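Local coordinates for protein serine protease inhibitor 4, isoform B (Drosophila melanogaster, PDB 4P0F) that probably inhibits serine and cysteine endopeptidases as a member of the serpin family, and is seen here in its cleaved form, at residues 138-143 with 149-154; 134-139 with 162-167; 221-226 with 232-237; 208-213 with 352-357. One frame throughout, in Å; residues are numbered along the deposited sequence.

Contact 1: 138-143 with 149-154; sequences NWVEQR and KDLVPA
The carboxylate of E141 overlaps the aliphatic part of the K149 side chain, with OE2 3.5 Å from K149 CG. This is where the helix that crosses the front of the main serpin sheet, usually called helix F, meets the loop that leads back from it to strand 161-174. The lysine runs extended beyond CG (chi2 -175°), so its methylenes lie alongside the acid and its ammonium passes beyond it: E141 OE1 and K149 NZ stay 4.8 Å apart, without direct contact. Two waters fill in. One donates to E141 OE2 at 2.7 Å and accepts from the backbone N of D150; the other donates to E141 OE1 and takes only a weak bond from K149 NZ. H146 ND1 also bonds OE1, so both carboxylate oxygens are held, and the nearby lysine probably favours the ionised acid. An alanine here would be likely to leave H146 ND1 and the two waters without their carboxylate partner and to set the K149 chain free to turn. Toward the protein interior the chemistry changes to branched apolar residues, suited to a buried place. V140 points CG2 at L151, whose side chain lies roughly perpendicular to it, and both valine and leucine also touch V166 of the strand below. The loop itself is held by K319 NZ, which bonds the carbonyl oxygens of K149 and D150. Where helix and loop meet in this interior, V140 CG2 lies 3.9 Å from L151 CD2.

Contact 2: 134-139 with 162-167; sequences ATINNW and RLVLVN
I136 pushes its two branches against two valines of the strand beneath: I136 CD1 lies 4.0 Å from V164 CG2, while I136 CG2 meets V166 CG2 at 4.1 Å. V164 and V166, two residues apart, point the same way from strand 162-167, so the isoleucine rests over the dip between them. V166 is itself a bump, standing between I136 and W139, which lie one helical turn apart, and it spends one methyl on each. Its CG2 goes to the isoleucine; its CG1 lies at the edge of the indole, near the ring plane and 3.8 Å from W139 CZ3. A chi1 of 179° swings the indole away from its own backbone N and sends its benzo end down beside the valine, the two lying alongside each other but pointing opposite ways. This is the packing of helix F on the large central sheet of the serpin fold. The short helix and strand segments run almost parallel, 10° apart, with their axes 10.5 Å from each other, a spacing filled by side chains alone. Short, broad valine and isoleucine with its longer second branch suit it. F98 and K96 of strand 91-100 extend the bed, touching I136 and W139, and R143 CG lies over the centre of one indole face. From the strand's other surface L165 packs on helix 38-49, and N167 bonds S40 OG and N95 OD1.

Contact 3: 221-226 with 232-237; sequences LELPYK and MLIVLP
The Y225 ring meets M232 obliquely, with CE2 3.7 Å from the methionine backbone N; around it, W175 brings a nearly parallel ring and F171 meets it edge-to-face. Y225 OH approaches M232 CE at 3.3 Å and is hydrogen-bonded to T329 OG1. M232 reaches it because its chain bends at chi3 (-67°), a flexibility that suits methionine to a place among large rings. Flat peptide groups do the rest, joining strands 221-224 and 232-237 as an antiparallel hairpin of the serpin's sheet B. L221 and I234 form a hydrogen-bonded pair, in which I234 N reaches L221 O at 2.8 Å, nearly along the C=O axis. L223 and M232 form another, with L223 N donating to M232 O from 32° outside the carbonyl plane, and M232 N returning a bond to L223 O. Between them E222 and L233 make a non-hydrogen-bonded pair. Leucine, methionine and isoleucine gather on one face, L223 CD1 touching I234 CD1 at 4.0 Å; on the other, E222 lays its CG methylene beside L233. Four backbone bonds thus fix the register, while the Y225 hydroxyl ties the hairpin to strand 328-341 and the apolar face packs on strands 263-281 and 360-366.

Contact 4: 208-213 with 352-357; sequences FRYADL and IEFFAD
Strand 208-213, part of sheet B of the serpin fold, and strand 352-355, at the margin of sheet C, flank strand 263-281 on either side: Y210 and F208 bond its backbone at Y263 and T265, and I352 bonds it at K266. The two segments therefore never pair directly, and side chains alone bridge them. Y210 does most of this. A chi1 of 159°, near trans, extends the ring across the intervening strand toward I352. The isoleucine meets the ring with both branches. CD1 makes an off-centre CH-pi contact, 4.2 Å from the centroid of the Y210 ring and 30° off its normal, with its closest approach, 3.7 Å, to Y210 CE1. I352 CG2 sits by the other rim, 3.9 Å from Y210 CE2. Beside it F354 comes up edge to edge: its CD2 lies near the plane of the tyrosine ring, 4.4 Å from Y210 CE2, a loose contact with no stacking. F354 also packs on V267, L269, I234 and L236, whereas Y210 also leans on T265 and M219. Replacing the tyrosine by a serine would probably open a gap under I352, leaving both its branches without the ring they cover and the F354 edge without its neighbour. Since no hydrogen bond joins the two segments, the direct contact between them rests on dispersion and the CH-pi interaction, and depends on the shape and position of the aromatic ring.

How the contacts relate
From the N terminus, helix 129-143 opens contacts 1 and 2, which share N138 and W139. Contact 1 closes first, when the loop turns back at 149-154; contact 2 closes a wider loop around it at strand 162-167. N137 OD1, bonded to V152 N, links the two. Later, strand 208-213 opens contact 4, and the hairpin of contact 3 opens and closes before residues 352-357 return to complete it. L223 packs on F208 between these two. The pairs lie on opposite sides of the chain's centre: contacts 1 and 2 fasten helix and loop over the central sheet, contact 3 pairs neighbouring strands of sheet B, and contact 4 bridges from sheet B to the edge of sheet C.

Contact 1: 138-143 with 149-154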
# COMPACT_ATOMS: atom_id res chain seq x y z
N ASN A 138 -0.80 -1.16 19.14
CA ASN A 138 -1.43 -2.42 19.49
C ASN A 138 -2.65 -2.70 18.62
O ASN A 138 -2.90 -3.84 18.22
CB ASN A 138 -1.80 -2.44 20.98
CG ASN A 138 -0.58 -2.54 21.88
OD1 ASN A 138 0.51 -2.88 21.43
ND2 ASN A 138 -0.78 -2.26 23.17
N TRP A 139 -3.40 -1.65 18.31
CA TRP A 139 -4.56 -1.78 17.44
C TRP A 139 -4.09 -2.21 16.05
O TRP A 139 -4.64 -3.15 15.46
CB TRP A 139 -5.36 -0.47 17.37
CG TRP A 139 -6.56 -0.56 16.47
CD1 TRP A 139 -7.80 -1.04 16.80
CD2 TRP A 139 -6.63 -0.19 15.09
NE1 TRP A 139 -8.63 -0.98 15.71
CE2 TRP A 139 -7.94 -0.47 14.64
CE3 TRP A 139 -5.71 0.35 14.18
CZ2 TRP A 139 -8.36 -0.23 13.34
CZ3 TRP A 139 -6.13 0.58 12.87
CH2 TRP A 139 -7.44 0.29 12.47
N VAL A 140 -3.05 -1.55 15.54
CA VAL A 140 -2.49 -1.92 14.24
C VAL A 140 -2.01 -3.38 14.22
O VAL A 140 -2.27 -4.09 13.26
CB VAL A 140 -1.32 -0.99 13.84
CG1 VAL A 140 -0.62 -1.51 12.58
CG2 VAL A 140 -1.85 0.43 13.59
N GLU A 141 -1.30 -3.82 15.25
CA GLU A 141 -0.90 -5.22 15.31
C GLU A 141 -2.10 -6.16 15.24
O GLU A 141 -2.06 -7.18 14.56
CB GLU A 141 -0.11 -5.52 16.59
CG GLU A 141 1.29 -4.94 16.60
CD GLU A 141 2.25 -5.72 17.48
OE1 GLU A 141 2.12 -6.97 17.54
OE2 GLU A 141 3.13 -5.09 18.09
N GLN A 142 -3.17 -5.81 15.95
CA GLN A 142 -4.34 -6.67 16.00
C GLN A 142 -5.05 -6.73 14.65
O GLN A 142 -5.72 -7.72 14.34
CB GLN A 142 -5.30 -6.19 17.10
CG GLN A 142 -4.76 -6.43 18.50
CD GLN A 142 -4.52 -7.91 18.81
OE1 GLN A 142 -5.19 -8.79 18.27
NE2 GLN A 142 -3.52 -8.18 19.65
N ARG A 143 -4.88 -5.70 13.82
CA ARG A 143 -5.50 -5.65 12.50
C ARG A 143 -4.60 -6.23 11.40
O ARG A 143 -5.02 -6.30 10.25
CB ARG A 143 -5.88 -4.21 12.13
CG ARG A 143 -6.83 -3.52 13.10
CD ARG A 143 -8.26 -4.04 13.05
NE ARG A 143 -8.43 -5.29 13.78
CZ ARG A 143 -8.63 -5.38 15.09
NH1 ARG A 143 -8.67 -4.28 15.84
NH2 ARG A 143 -8.78 -6.57 15.66
N LYS A 149 4.36 -3.81 13.39
CA LYS A 149 4.61 -3.43 14.77
C LYS A 149 5.20 -2.03 14.86
O LYS A 149 5.88 -1.58 13.94
CB LYS A 149 5.56 -4.42 15.44
CG LYS A 149 5.13 -5.86 15.34
CD LYS A 149 6.08 -6.74 16.14
CE LYS A 149 5.58 -8.16 16.27
NZ LYS A 149 6.46 -8.95 17.18
N ASP A 150 4.95 -1.37 15.98
CA ASP A 150 5.46 -0.03 16.23
C ASP A 150 5.25 0.93 15.06
O ASP A 150 6.19 1.64 14.68
CB ASP A 150 6.95 -0.08 16.58
CG ASP A 150 7.46 1.23 17.20
OD1 ASP A 150 6.70 1.87 17.97
OD2 ASP A 150 8.61 1.61 16.92
N LEU A 151 4.05 0.97 14.50
CA LEU A 151 3.78 1.85 13.36
C LEU A 151 4.12 3.30 13.68
O LEU A 151 4.91 3.93 12.97
CB LEU A 151 2.32 1.76 12.92
CG LEU A 151 1.95 2.67 11.74
CD1 LEU A 151 2.60 2.18 10.47
CD2 LEU A 151 0.46 2.79 11.56
N VAL A 152 3.52 3.83 14.74
CA VAL A 152 3.69 5.23 15.11
C VAL A 152 4.57 5.34 16.34
O VAL A 152 4.13 4.99 17.43
CB VAL A 152 2.34 5.91 15.38
CG1 VAL A 152 2.54 7.40 15.67
CG2 VAL A 152 1.40 5.71 14.20
N PRO A 153 5.82 5.82 16.18
CA PRO A 153 6.69 5.89 17.36
C PRO A 153 6.22 6.92 18.36
O PRO A 153 5.65 7.94 17.97
CB PRO A 153 8.06 6.29 16.79
CG PRO A 153 7.94 6.16 15.32
CD PRO A 153 6.50 6.30 14.97
N ALA A 154 6.47 6.68 19.64
CA ALA A 154 6.08 7.61 20.68
C ALA A 154 6.72 8.97 20.45
O ALA A 154 6.13 9.99 20.80
CB ALA A 154 6.47 7.08 22.05
O HOH W 1 3.72 -2.42 18.33
O HOH W 2 3.91 -8.76 18.92

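Contact 2: 134-139 with 162-167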
# COMPACT_ATOMS: atom_id res chain seq x y z
N ALA A 134 1.36 3.15 22.18
CA ALA A 134 1.07 1.74 22.45
C ALA A 134 -0.37 1.41 22.07
O ALA A 134 -0.63 0.37 21.48
CB ALA A 134 1.34 1.41 23.92
N THR A 135 -1.30 2.30 22.40
CA THR A 135 -2.71 2.10 22.04
C THR A 135 -2.88 1.99 20.52
O THR A 135 -3.52 1.06 20.02
CB THR A 135 -3.58 3.23 22.60
OG1 THR A 135 -3.56 3.15 24.02
CG2 THR A 135 -5.02 3.12 22.12
N ILE A 136 -2.30 2.93 19.79
CA ILE A 136 -2.36 2.93 18.34
C ILE A 136 -1.69 1.69 17.76
O ILE A 136 -2.25 0.99 16.91
CB ILE A 136 -1.70 4.20 17.76
CG1 ILE A 136 -2.51 5.44 18.17
CG2 ILE A 136 -1.56 4.11 16.24
CD1 ILE A 136 -1.76 6.78 18.05
N ASN A 137 -0.49 1.41 18.24
CA ASN A 137 0.32 0.37 17.63
C ASN A 137 -0.20 -1.01 17.96
O ASN A 137 -0.10 -1.93 17.14
CB ASN A 137 1.77 0.54 18.07
CG ASN A 137 2.40 1.79 17.48
OD1 ASN A 137 1.93 2.30 16.46
ND2 ASN A 137 3.46 2.28 18.11
N ASN A 138 -0.80 -1.16 19.14
CA ASN A 138 -1.43 -2.42 19.49
C ASN A 138 -2.65 -2.70 18.62
O ASN A 138 -2.90 -3.84 18.22
CB ASN A 138 -1.80 -2.44 20.98
CG ASN A 138 -0.58 -2.54 21.88
OD1 ASN A 138 0.51 -2.88 21.43
ND2 ASN A 138 -0.78 -2.26 23.17
N TRP A 139 -3.40 -1.65 18.31
CA TRP A 139 -4.56 -1.78 17.44
C TRP A 139 -4.09 -2.21 16.05
O TRP A 139 -4.64 -3.15 15.46
CB TRP A 139 -5.36 -0.47 17.37
CG TRP A 139 -6.56 -0.56 16.47
CD1 TRP A 139 -7.80 -1.04 16.80
CD2 TRP A 139 -6.63 -0.19 15.09
NE1 TRP A 139 -8.63 -0.98 15.71
CE2 TRP A 139 -7.94 -0.47 14.64
CE3 TRP A 139 -5.71 0.35 14.18
CZ2 TRP A 139 -8.36 -0.23 13.34
CZ3 TRP A 139 -6.13 0.58 12.87
CH2 TRP A 139 -7.44 0.29 12.47
N ARG A 162 -3.09 16.18 17.93
CA ARG A 162 -4.53 16.32 18.06
C ARG A 162 -5.29 15.10 17.54
O ARG A 162 -6.30 14.71 18.12
CB ARG A 162 -5.00 17.59 17.36
CG ARG A 162 -4.52 18.85 18.05
CD ARG A 162 -5.29 19.11 19.35
NE ARG A 162 -4.74 20.24 20.11
CZ ARG A 162 -3.79 20.14 21.03
NH1 ARG A 162 -3.25 18.97 21.33
NH2 ARG A 162 -3.37 21.23 21.65
N LEU A 163 -4.82 14.50 16.45
CA LEU A 163 -5.38 13.22 16.08
C LEU A 163 -4.43 12.43 15.21
O LEU A 163 -3.53 12.99 14.61
CB LEU A 163 -6.72 13.39 15.39
CG LEU A 163 -6.73 14.27 14.15
CD1 LEU A 163 -6.52 13.45 12.88
CD2 LEU A 163 -8.04 15.02 14.09
N VAL A 164 -4.64 11.12 15.20
CA VAL A 164 -3.92 10.23 14.31
C VAL A 164 -4.94 9.40 13.56
O VAL A 164 -5.78 8.75 14.17
CB VAL A 164 -2.95 9.30 15.05
CG1 VAL A 164 -2.25 8.33 14.08
CG2 VAL A 164 -1.91 10.11 15.80
N LEU A 165 -4.87 9.47 12.23
CA LEU A 165 -5.72 8.68 11.35
C LEU A 165 -4.95 7.45 10.92
O LEU A 165 -3.80 7.58 10.51
CB LEU A 165 -6.14 9.49 10.13
CG LEU A 165 -7.29 10.47 10.35
CD1 LEU A 165 -7.36 11.47 9.22
CD2 LEU A 165 -8.60 9.71 10.45
N VAL A 166 -5.57 6.28 11.02
CA VAL A 166 -4.89 5.05 10.66
C VAL A 166 -5.74 4.17 9.76
O VAL A 166 -6.93 3.99 9.98
CB VAL A 166 -4.49 4.23 11.90
CG1 VAL A 166 -3.61 3.06 11.50
CG2 VAL A 166 -3.74 5.12 12.89
N ASN A 167 -5.10 3.65 8.72
CA ASN A 167 -5.64 2.57 7.93
C ASN A 167 -4.74 1.36 8.05
O ASN A 167 -3.53 1.50 7.95
CB ASN A 167 -5.76 2.94 6.45
CG ASN A 167 -6.12 1.74 5.60
OD1 ASN A 167 -5.24 1.01 5.11
ND2 ASN A 167 -7.41 1.50 5.46

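Contact 3: 221-226 with 232-237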
# COMPACT_ATOMS: atom_id res chain seq x y z
N LEU A 221 2.86 -12.28 -15.74
CA LEU A 221 2.16 -13.48 -15.33
C LEU A 221 1.29 -13.12 -14.14
O LEU A 221 1.67 -12.29 -13.31
CB LEU A 221 3.16 -14.60 -14.96
CG LEU A 221 2.65 -16.04 -14.83
CD1 LEU A 221 2.37 -16.63 -16.20
CD2 LEU A 221 3.68 -16.89 -14.10
N GLU A 222 0.09 -13.70 -14.09
CA GLU A 222 -0.79 -13.55 -12.95
C GLU A 222 -1.02 -14.89 -12.26
O GLU A 222 -1.37 -15.87 -12.91
CB GLU A 222 -2.13 -12.96 -13.37
CG GLU A 222 -2.41 -11.63 -12.75
CD GLU A 222 -3.72 -11.03 -13.20
OE1 GLU A 222 -4.63 -11.79 -13.61
OE2 GLU A 222 -3.82 -9.80 -13.15
N LEU A 223 -0.82 -14.90 -10.95
CA LEU A 223 -1.03 -16.08 -10.13
C LEU A 223 -2.27 -15.86 -9.26
O LEU A 223 -2.24 -15.02 -8.36
CB LEU A 223 0.20 -16.35 -9.26
CG LEU A 223 1.54 -16.47 -9.99
CD1 LEU A 223 2.67 -16.74 -9.02
CD2 LEU A 223 1.48 -17.55 -11.06
N PRO A 224 -3.36 -16.60 -9.53
CA PRO A 224 -4.60 -16.36 -8.79
C PRO A 224 -4.62 -17.00 -7.41
O PRO A 224 -3.99 -18.03 -7.19
CB PRO A 224 -5.67 -16.96 -9.70
CG PRO A 224 -4.96 -18.04 -10.43
CD PRO A 224 -3.56 -17.53 -10.65
N TYR A 225 -5.36 -16.39 -6.49
CA TYR A 225 -5.64 -16.97 -5.18
C TYR A 225 -7.01 -17.64 -5.19
O TYR A 225 -7.94 -17.13 -5.81
CB TYR A 225 -5.59 -15.87 -4.09
CG TYR A 225 -4.23 -15.24 -4.01
CD1 TYR A 225 -3.20 -15.87 -3.32
CD2 TYR A 225 -3.96 -14.03 -4.63
CE1 TYR A 225 -1.94 -15.32 -3.25
CE2 TYR A 225 -2.69 -13.46 -4.57
CZ TYR A 225 -1.70 -14.11 -3.86
OH TYR A 225 -0.44 -13.57 -3.80
N LYS A 226 -7.15 -18.76 -4.50
CA LYS A 226 -8.42 -19.48 -4.53
C LYS A 226 -9.48 -18.70 -3.76
O LYS A 226 -9.16 -17.88 -2.89
CB LYS A 226 -8.28 -20.90 -3.96
CG LYS A 226 -7.63 -20.98 -2.60
CD LYS A 226 -7.46 -22.43 -2.15
CE LYS A 226 -8.78 -23.06 -1.75
NZ LYS A 226 -8.62 -24.01 -0.61
N MET A 232 -1.70 -12.24 -7.91
CA MET A 232 -0.38 -11.61 -7.89
C MET A 232 0.12 -11.49 -9.31
O MET A 232 0.38 -12.49 -9.98
CB MET A 232 0.62 -12.41 -7.05
CG MET A 232 2.01 -11.76 -7.00
SD MET A 232 3.22 -12.60 -5.95
CE MET A 232 2.52 -12.34 -4.35
N LEU A 233 0.27 -10.25 -9.74
CA LEU A 233 0.82 -9.93 -11.04
C LEU A 233 2.31 -9.74 -10.91
O LEU A 233 2.76 -8.99 -10.05
CB LEU A 233 0.18 -8.65 -11.58
CG LEU A 233 0.75 -8.10 -12.89
CD1 LEU A 233 0.35 -8.99 -14.06
CD2 LEU A 233 0.27 -6.67 -13.07
N ILE A 234 3.08 -10.46 -11.73
CA ILE A 234 4.53 -10.31 -11.77
C ILE A 234 4.90 -9.74 -13.13
O ILE A 234 4.47 -10.27 -14.14
CB ILE A 234 5.24 -11.67 -11.57
CG1 ILE A 234 4.80 -12.31 -10.25
CG2 ILE A 234 6.75 -11.49 -11.57
CD1 ILE A 234 5.06 -13.79 -10.17
N VAL A 235 5.67 -8.66 -13.14
CA VAL A 235 6.16 -8.09 -14.39
C VAL A 235 7.67 -8.19 -14.37
O VAL A 235 8.35 -7.61 -13.53
CB VAL A 235 5.71 -6.64 -14.60
CG1 VAL A 235 5.98 -6.22 -16.03
CG2 VAL A 235 4.24 -6.49 -14.26
N LEU A 236 8.19 -8.95 -15.33
CA LEU A 236 9.57 -9.38 -15.38
C LEU A 236 10.28 -8.77 -16.59
O LEU A 236 9.92 -9.07 -17.73
CB LEU A 236 9.62 -10.91 -15.46
CG LEU A 236 10.98 -11.57 -15.47
CD1 LEU A 236 11.71 -11.37 -14.14
CD2 LEU A 236 10.81 -13.08 -15.76
N PRO A 237 11.29 -7.92 -16.36
CA PRO A 237 12.08 -7.42 -17.50
C PRO A 237 12.70 -8.57 -18.29
O PRO A 237 13.00 -9.61 -17.71
CB PRO A 237 13.16 -6.57 -16.84
CG PRO A 237 12.62 -6.20 -15.50
CD PRO A 237 11.73 -7.33 -15.08

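Contact 4: 208-213 with 352-357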
# COMPACT_ATOMS: atom_id res chain seq x y z
N PHE A 208 -1.54 -20.38 -16.71
CA PHE A 208 -1.71 -19.11 -16.04
C PHE A 208 -2.01 -18.06 -17.09
O PHE A 208 -1.67 -18.24 -18.26
CB PHE A 208 -0.46 -18.68 -15.28
CG PHE A 208 -0.15 -19.52 -14.07
CD1 PHE A 208 -0.99 -19.52 -12.96
CD2 PHE A 208 1.01 -20.26 -14.02
CE1 PHE A 208 -0.68 -20.26 -11.84
CE2 PHE A 208 1.33 -21.00 -12.90
CZ PHE A 208 0.48 -21.00 -11.81
N ARG A 209 -2.62 -16.96 -16.66
CA ARG A 209 -2.73 -15.79 -17.50
C ARG A 209 -1.36 -15.15 -17.67
O ARG A 209 -0.68 -14.86 -16.69
CB ARG A 209 -3.71 -14.78 -16.89
CG ARG A 209 -5.13 -15.29 -16.82
CD ARG A 209 -6.06 -14.20 -16.35
NE ARG A 209 -6.15 -13.10 -17.30
CZ ARG A 209 -6.76 -11.95 -17.05
NH1 ARG A 209 -7.31 -11.74 -15.87
NH2 ARG A 209 -6.80 -11.00 -17.98
N TYR A 210 -0.97 -14.95 -18.92
CA TYR A 210 0.39 -14.58 -19.30
C TYR A 210 0.32 -13.54 -20.41
O TYR A 210 -0.61 -13.55 -21.20
CB TYR A 210 1.18 -15.82 -19.78
CG TYR A 210 2.38 -15.47 -20.63
CD1 TYR A 210 2.26 -15.35 -22.01
CD2 TYR A 210 3.62 -15.23 -20.06
CE1 TYR A 210 3.33 -15.01 -22.79
CE2 TYR A 210 4.71 -14.88 -20.85
CZ TYR A 210 4.55 -14.77 -22.21
OH TYR A 210 5.61 -14.43 -23.04
N ALA A 211 1.30 -12.64 -20.47
CA ALA A 211 1.43 -11.79 -21.63
C ALA A 211 2.88 -11.46 -21.94
O ALA A 211 3.70 -11.22 -21.06
CB ALA A 211 0.64 -10.48 -21.44
N ASP A 212 3.17 -11.43 -23.23
CA ASP A 212 4.37 -10.81 -23.73
C ASP A 212 4.10 -9.33 -23.86
O ASP A 212 3.09 -8.93 -24.44
CB ASP A 212 4.76 -11.40 -25.08
CG ASP A 212 6.15 -10.98 -25.52
OD1 ASP A 212 7.04 -10.82 -24.66
OD2 ASP A 212 6.34 -10.82 -26.75
N LEU A 213 5.01 -8.53 -23.32
CA LEU A 213 4.89 -7.08 -23.31
C LEU A 213 6.09 -6.45 -24.03
O LEU A 213 6.93 -5.82 -23.42
CB LEU A 213 4.80 -6.57 -21.87
CG LEU A 213 3.63 -7.12 -21.05
CD1 LEU A 213 3.80 -6.81 -19.57
CD2 LEU A 213 2.31 -6.57 -21.57
N ILE A 352 5.82 -22.00 -22.07
CA ILE A 352 6.62 -20.80 -21.98
C ILE A 352 7.32 -20.78 -20.62
O ILE A 352 6.70 -21.03 -19.60
CB ILE A 352 5.74 -19.54 -22.16
CG1 ILE A 352 5.23 -19.49 -23.60
CG2 ILE A 352 6.50 -18.26 -21.80
CD1 ILE A 352 4.19 -18.43 -23.86
N GLU A 353 8.62 -20.49 -20.62
CA GLU A 353 9.36 -20.33 -19.37
C GLU A 353 9.18 -18.92 -18.82
O GLU A 353 9.28 -17.92 -19.54
CB GLU A 353 10.84 -20.63 -19.59
CG GLU A 353 11.10 -22.05 -20.04
CD GLU A 353 12.56 -22.40 -20.09
OE1 GLU A 353 13.39 -21.46 -20.14
OE2 GLU A 353 12.89 -23.60 -20.07
N PHE A 354 8.89 -18.84 -17.53
CA PHE A 354 8.79 -17.58 -16.82
C PHE A 354 9.58 -17.74 -15.53
O PHE A 354 9.04 -18.22 -14.53
CB PHE A 354 7.33 -17.21 -16.55
CG PHE A 354 7.14 -15.80 -16.09
CD1 PHE A 354 7.35 -15.44 -14.78
CD2 PHE A 354 6.72 -14.82 -16.98
CE1 PHE A 354 7.17 -14.13 -14.35
CE2 PHE A 354 6.53 -13.52 -16.56
CZ PHE A 354 6.75 -13.17 -15.25
N PHE A 355 10.87 -17.41 -15.59
CA PHE A 355 11.80 -17.67 -14.50
C PHE A 355 12.15 -16.34 -13.86
O PHE A 355 12.91 -15.56 -14.43
CB PHE A 355 13.08 -18.37 -14.99
CG PHE A 355 12.88 -19.76 -15.55
CD1 PHE A 355 11.66 -20.42 -15.45
CD2 PHE A 355 13.93 -20.41 -16.18
CE1 PHE A 355 11.50 -21.70 -15.96
CE2 PHE A 355 13.77 -21.69 -16.69
CZ PHE A 355 12.56 -22.33 -16.59
N ALA A 356 11.58 -16.08 -12.69
CA ALA A 356 11.77 -14.79 -12.02
C ALA A 356 13.08 -14.81 -11.22
O ALA A 356 13.08 -14.73 -9.97
CB ALA A 356 10.59 -14.49 -11.12
N ASP A 357 14.18 -14.93 -11.95
CA ASP A 357 15.49 -15.12 -11.33
C ASP A 357 16.36 -13.89 -11.48
O ASP A 357 17.59 -13.98 -11.49
CB ASP A 357 16.19 -16.35 -11.93
CG ASP A 357 16.44 -16.23 -13.43
OD1 ASP A 357 16.16 -15.18 -14.04
OD2 ASP A 357 16.96 -17.21 -14.01